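PDB 2QG7: ethanolamine kinase Pv091845 from Plasmodium vivax, which probably phosphorylates ethanolamine, the first step of the route to phosphatidylethanolamine, as a member of the choline/ethanolamine kinase family. Local coordinates for residues K194-K207 with E385-T397. Sequence-based numbering, arbitrary orientation.
Sequences KNPKFQKLIAKNLK and EEEYHFIMHYLGT
Phe390 lays one face of its ring over the methyl of Ala203, whose CB stands almost on the ring normal, 3.6 Å from the centroid of Phe390. With CG anti to the backbone N (chi1 -178°), the ring leaves its own helix and sits as a knob among Gln199, Ile202, Ala203 and Leu206. Ile202 CG2 and Leu206 CD2 meet its edge. The small Ala203 lets the backbones draw together, its CA lying 4.4 Å from Tyr394 CA, and the short helical segments run in the same general direction, their axes 7.5 Å apart at closest approach and crossing at -40°.

Around this apolar centre the buried amide of Gln199 bridges Glu386 and His389, one turn apart on the other helix. Its OE1 accepts from His389 ND1 at 3.1 Å, with the donor above the carbonyl plane, while NE2 gives a bent bond to Glu386 O and also bonds the hydroxyl of Tyr371. On the more exposed flank, Lys200 CG sits over the His393 ring in a CH-pi contact, and a water that accepts from Lys204 NZ also makes a weak hydrogen bond with His393 ND1. At the N-terminal end Lys194 NZ forms a salt bridge with Glu386 OE1, 3.1 Å away, and bonds Leu380 O.

In this kinase fold, helix 360-369 touches both helices, with Phe368 edge-to-face with Phe390, strand 347-349 backs helix 196-210, and helix 400-410 packs against helix 384-395.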
loop_
_atom_site.group_PDB
_atom_site.type_symbol
_atom_site.label_atom_id
_atom_site.label_comp_id
_atom_site.label_asym_id
_atom_site.label_seq_id
_atom_site.Cartn_x
_atom_site.Cartn_y
_atom_site.Cartn_z
ATOM N N LYS D 194 -15.936 13.411 4.788
ATOM C CA LYS D 194 -15.272 13.794 6.015
ATOM C C LYS D 194 -15.711 15.199 6.432
ATOM O O LYS D 194 -15.631 15.573 7.593
ATOM C CB LYS D 194 -13.760 13.762 5.791
ATOM C CG LYS D 194 -12.900 14.031 7.071
ATOM C CD LYS D 194 -11.426 13.969 6.724
ATOM C CE LYS D 194 -10.536 14.300 7.902
ATOM N NZ LYS D 194 -10.584 13.219 8.940
ATOM N N ASN D 195 -16.146 15.970 5.444
ATOM C CA ASN D 195 -16.654 17.335 5.598
ATOM C C ASN D 195 -17.965 17.380 6.418
ATOM O O ASN D 195 -18.954 16.736 6.056
ATOM C CB ASN D 195 -16.820 17.946 4.196
ATOM C CG ASN D 195 -17.355 19.345 4.222
ATOM O OD1 ASN D 195 -17.334 20.007 5.260
ATOM N ND2 ASN D 195 -17.852 19.807 3.075
ATOM N N PRO D 196 -17.935 18.084 7.571
ATOM C CA PRO D 196 -19.067 18.195 8.536
ATOM C C PRO D 196 -20.429 18.562 7.900
ATOM O O PRO D 196 -21.474 18.157 8.386
ATOM C CB PRO D 196 -18.587 19.296 9.504
ATOM C CG PRO D 196 -17.075 19.101 9.528
ATOM C CD PRO D 196 -16.735 18.809 8.060
ATOM N N LYS D 197 -20.384 19.315 6.822
ATOM C CA LYS D 197 -21.533 19.656 6.009
ATOM C C LYS D 197 -22.209 18.400 5.411
ATOM O O LYS D 197 -23.443 18.294 5.403
ATOM C CB LYS D 197 -21.031 20.628 4.930
ATOM C CG LYS D 197 -21.917 20.839 3.676
ATOM C CD LYS D 197 -21.129 21.629 2.568
ATOM C CE LYS D 197 -21.978 21.667 1.262
ATOM N NZ LYS D 197 -21.283 22.367 0.049
ATOM N N PHE D 198 -21.421 17.439 4.937
ATOM C CA PHE D 198 -21.978 16.186 4.388
ATOM C C PHE D 198 -22.164 15.098 5.452
ATOM O O PHE D 198 -23.042 14.257 5.318
ATOM C CB PHE D 198 -21.132 15.657 3.211
ATOM C CG PHE D 198 -21.113 16.568 2.019
ATOM C CD1 PHE D 198 -19.998 17.368 1.753
ATOM C CD2 PHE D 198 -22.217 16.648 1.170
ATOM C CE1 PHE D 198 -19.975 18.217 0.642
ATOM C CE2 PHE D 198 -22.222 17.517 0.070
ATOM C CZ PHE D 198 -21.100 18.287 -0.202
ATOM N N GLN D 199 -21.326 15.108 6.492
ATOM C CA GLN D 199 -21.492 14.184 7.622
ATOM C C GLN D 199 -22.920 14.225 8.139
ATOM O O GLN D 199 -23.581 13.195 8.276
ATOM C CB GLN D 199 -20.571 14.579 8.776
ATOM C CG GLN D 199 -19.087 14.242 8.618
ATOM C CD GLN D 199 -18.388 14.402 9.955
ATOM O OE1 GLN D 199 -18.434 15.475 10.564
ATOM N NE2 GLN D 199 -17.796 13.324 10.462
ATOM N N LYS D 200 -23.373 15.452 8.434
ATOM C CA LYS D 200 -24.770 15.758 8.772
ATOM C C LYS D 200 -25.780 15.086 7.829
ATOM O O LYS D 200 -26.662 14.380 8.278
ATOM C CB LYS D 200 -24.968 17.292 8.832
ATOM C CG LYS D 200 -26.437 17.756 9.097
ATOM C CD LYS D 200 -26.488 19.229 9.260
ATOM C CE LYS D 200 -27.726 19.805 8.615
ATOM N NZ LYS D 200 -28.951 19.845 9.545
ATOM N N LEU D 201 -25.604 15.256 6.530
ATOM C CA LEU D 201 -26.561 14.797 5.513
ATOM C C LEU D 201 -26.514 13.302 5.260
ATOM O O LEU D 201 -27.531 12.688 4.933
ATOM C CB LEU D 201 -26.348 15.549 4.210
ATOM C CG LEU D 201 -26.680 17.042 4.231
ATOM C CD1 LEU D 201 -26.331 17.739 2.893
ATOM C CD2 LEU D 201 -28.162 17.222 4.526
ATOM N N ILE D 202 -25.324 12.726 5.426
ATOM C CA ILE D 202 -25.112 11.289 5.273
ATOM C C ILE D 202 -25.732 10.521 6.438
ATOM O O ILE D 202 -26.391 9.490 6.236
ATOM C CB ILE D 202 -23.586 10.951 5.096
ATOM C CG1 ILE D 202 -23.073 11.558 3.786
ATOM C CG2 ILE D 202 -23.352 9.444 5.130
ATOM C CD1 ILE D 202 -21.540 11.701 3.644
ATOM N N ALA D 203 -25.489 11.027 7.647
ATOM C CA ALA D 203 -25.982 10.445 8.911
ATOM C C ALA D 203 -27.505 10.435 8.972
ATOM O O ALA D 203 -28.116 9.409 9.334
ATOM C CB ALA D 203 -25.419 11.220 10.073
ATOM N N LYS D 204 -28.124 11.559 8.583
ATOM C CA LYS D 204 -29.611 11.660 8.537
ATOM C C LYS D 204 -30.243 10.661 7.584
ATOM O O LYS D 204 -31.262 10.042 7.930
ATOM C CB LYS D 204 -30.075 13.058 8.145
ATOM C CG LYS D 204 -29.933 14.111 9.219
ATOM C CD LYS D 204 -30.524 15.384 8.671
ATOM C CE LYS D 204 -30.070 16.600 9.459
ATOM N NZ LYS D 204 -30.645 16.573 10.841
ATOM N N ASN D 205 -29.648 10.513 6.391
ATOM C CA ASN D 205 -30.097 9.515 5.398
ATOM C C ASN D 205 -29.835 8.094 5.836
ATOM O O ASN D 205 -30.600 7.180 5.545
ATOM C CB ASN D 205 -29.454 9.768 4.034
ATOM C CG ASN D 205 -30.234 9.122 2.901
ATOM O OD1 ASN D 205 -31.458 9.202 2.845
ATOM N ND2 ASN D 205 -29.531 8.474 2.001
ATOM N N LEU D 206 -28.745 7.914 6.569
ATOM C CA LEU D 206 -28.362 6.593 7.091
ATOM C C LEU D 206 -29.312 6.154 8.194
ATOM O O LEU D 206 -29.610 4.979 8.302
ATOM C CB LEU D 206 -26.875 6.564 7.547
ATOM C CG LEU D 206 -26.331 5.191 8.000
ATOM C CD1 LEU D 206 -26.224 4.203 6.833
ATOM C CD2 LEU D 206 -25.003 5.323 8.702
ATOM N N LYS D 207 -29.787 7.104 9.012
ATOM C CA LYS D 207 -30.819 6.805 10.014
ATOM C C LYS D 207 -32.148 6.399 9.364
ATOM O O LYS D 207 -32.767 5.407 9.788
ATOM C CB LYS D 207 -31.044 7.991 10.945
ATOM C CG LYS D 207 -30.988 7.585 12.411
ATOM C CD LYS D 207 -32.216 6.769 12.778
ATOM C CE LYS D 207 -31.998 5.979 14.032
ATOM N NZ LYS D 207 -31.927 6.956 15.159
ATOM N N GLU D 385 -14.049 13.450 18.199
ATOM C CA GLU D 385 -14.800 14.656 17.943
ATOM C C GLU D 385 -15.593 14.566 16.639
ATOM O O GLU D 385 -16.753 15.016 16.563
ATOM C CB GLU D 385 -13.831 15.847 17.912
ATOM C CG GLU D 385 -14.544 17.188 17.796
ATOM C CD GLU D 385 -13.635 18.414 17.954
ATOM O OE1 GLU D 385 -12.421 18.269 18.277
ATOM O OE2 GLU D 385 -14.178 19.544 17.775
ATOM N N GLU D 386 -14.951 13.994 15.611
ATOM C CA GLU D 386 -15.580 13.798 14.309
ATOM C C GLU D 386 -16.581 12.658 14.314
ATOM O O GLU D 386 -17.597 12.725 13.623
ATOM C CB GLU D 386 -14.536 13.571 13.248
ATOM C CG GLU D 386 -13.689 14.754 12.952
ATOM C CD GLU D 386 -12.614 14.441 11.923
ATOM O OE1 GLU D 386 -12.923 13.883 10.829
ATOM O OE2 GLU D 386 -11.441 14.769 12.217
ATOM N N GLU D 387 -16.305 11.609 15.074
ATOM C CA GLU D 387 -17.282 10.555 15.266
ATOM C C GLU D 387 -18.564 11.089 15.954
ATOM O O GLU D 387 -19.698 10.671 15.650
ATOM C CB GLU D 387 -16.685 9.434 16.099
ATOM C CG GLU D 387 -15.575 8.693 15.424
ATOM C CD GLU D 387 -15.038 7.514 16.242
ATOM O OE1 GLU D 387 -15.287 7.452 17.471
ATOM O OE2 GLU D 387 -14.324 6.656 15.648
ATOM N N TYR D 388 -18.351 12.004 16.904
ATOM C CA TYR D 388 -19.408 12.650 17.658
ATOM C C TYR D 388 -20.357 13.483 16.754
ATOM O O TYR D 388 -21.593 13.332 16.816
ATOM C CB TYR D 388 -18.755 13.529 18.736
ATOM C CG TYR D 388 -19.700 14.082 19.762
ATOM C CD1 TYR D 388 -20.014 13.351 20.907
ATOM C CD2 TYR D 388 -20.287 15.351 19.580
ATOM C CE1 TYR D 388 -20.878 13.858 21.857
ATOM C CE2 TYR D 388 -21.176 15.864 20.526
ATOM C CZ TYR D 388 -21.457 15.110 21.664
ATOM O OH TYR D 388 -22.323 15.623 22.603
ATOM N N HIS D 389 -19.774 14.358 15.936
ATOM C CA HIS D 389 -20.543 15.177 15.040
ATOM C C HIS D 389 -21.454 14.362 14.113
ATOM O O HIS D 389 -22.549 14.783 13.827
ATOM C CB HIS D 389 -19.637 16.137 14.252
ATOM C CG HIS D 389 -20.396 17.169 13.460
ATOM N ND1 HIS D 389 -20.655 17.035 12.112
ATOM C CD2 HIS D 389 -20.996 18.329 13.838
ATOM C CE1 HIS D 389 -21.355 18.077 11.687
ATOM N NE2 HIS D 389 -21.568 18.881 12.712
ATOM N N PHE D 390 -21.008 13.201 13.646
ATOM C CA PHE D 390 -21.803 12.356 12.738
ATOM C C PHE D 390 -22.969 11.697 13.473
ATOM O O PHE D 390 -24.113 11.636 12.987
ATOM C CB PHE D 390 -20.900 11.268 12.121
ATOM C CG PHE D 390 -21.597 10.357 11.111
ATOM C CD1 PHE D 390 -21.554 10.640 9.741
ATOM C CD2 PHE D 390 -22.243 9.185 11.519
ATOM C CE1 PHE D 390 -22.147 9.786 8.820
ATOM C CE2 PHE D 390 -22.859 8.336 10.582
ATOM C CZ PHE D 390 -22.813 8.629 9.244
ATOM N N ILE D 391 -22.631 11.171 14.642
ATOM C CA ILE D 391 -23.542 10.369 15.442
ATOM C C ILE D 391 -24.644 11.247 16.048
ATOM O O ILE D 391 -25.769 10.799 16.219
ATOM C CB ILE D 391 -22.770 9.546 16.491
ATOM C CG1 ILE D 391 -21.997 8.425 15.754
ATOM C CG2 ILE D 391 -23.720 8.967 17.548
ATOM C CD1 ILE D 391 -21.025 7.629 16.572
ATOM N N MET D 392 -24.312 12.494 16.356
ATOM C CA MET D 392 -25.303 13.456 16.796
ATOM C C MET D 392 -26.417 13.607 15.741
ATOM O O MET D 392 -27.613 13.556 16.083
ATOM C CB MET D 392 -24.647 14.815 17.088
ATOM C CG MET D 392 -25.660 15.955 17.341
ATOM S SD MET D 392 -24.828 17.547 17.219
ATOM C CE MET D 392 -24.245 17.669 18.944
ATOM N N HIS D 393 -26.025 13.798 14.479
ATOM C CA HIS D 393 -26.998 13.942 13.403
ATOM C C HIS D 393 -27.551 12.611 12.924
ATOM O O HIS D 393 -28.542 12.559 12.200
ATOM C CB HIS D 393 -26.447 14.761 12.246
ATOM C CG HIS D 393 -26.098 16.164 12.614
ATOM N ND1 HIS D 393 -27.056 17.138 12.818
ATOM C CD2 HIS D 393 -24.899 16.764 12.813
ATOM C CE1 HIS D 393 -26.456 18.281 13.109
ATOM N NE2 HIS D 393 -25.148 18.083 13.115
ATOM N N TYR D 394 -26.915 11.528 13.351
ATOM C CA TYR D 394 -27.428 10.191 13.059
ATOM C C TYR D 394 -28.590 9.911 13.998
ATOM O O TYR D 394 -29.659 9.517 13.573
ATOM C CB TYR D 394 -26.325 9.102 13.169
ATOM C CG TYR D 394 -26.835 7.671 13.136
ATOM C CD1 TYR D 394 -27.199 7.060 11.930
ATOM C CD2 TYR D 394 -26.982 6.940 14.303
ATOM C CE1 TYR D 394 -27.666 5.739 11.900
ATOM C CE2 TYR D 394 -27.508 5.657 14.295
ATOM C CZ TYR D 394 -27.821 5.050 13.077
ATOM O OH TYR D 394 -28.278 3.744 13.045
ATOM N N LEU D 395 -28.360 10.080 15.292
ATOM C CA LEU D 395 -29.370 9.792 16.282
ATOM C C LEU D 395 -30.475 10.872 16.335
ATOM O O LEU D 395 -31.597 10.559 16.673
ATOM C CB LEU D 395 -28.722 9.620 17.650
ATOM C CG LEU D 395 -27.938 8.343 17.877
ATOM C CD1 LEU D 395 -27.179 8.478 19.138
ATOM C CD2 LEU D 395 -28.821 7.082 17.895
ATOM N N GLY D 396 -30.130 12.123 16.036
ATOM C CA GLY D 396 -31.090 13.214 16.061
ATOM C C GLY D 396 -31.221 13.801 17.447
ATOM O O GLY D 396 -32.317 14.168 17.878
ATOM N N THR D 397 -30.099 13.882 18.154
ATOM C CA THR D 397 -30.110 14.269 19.550
ATOM C C THR D 397 -28.805 14.908 19.950
ATOM O O THR D 397 -27.732 14.543 19.432
ATOM C CB THR D 397 -30.458 13.062 20.498
ATOM O OG1 THR D 397 -30.661 13.553 21.826
ATOM C CG2 THR D 397 -29.372 11.937 20.497
HETATM O O HOH W 1 -30.114 16.016 13.548
#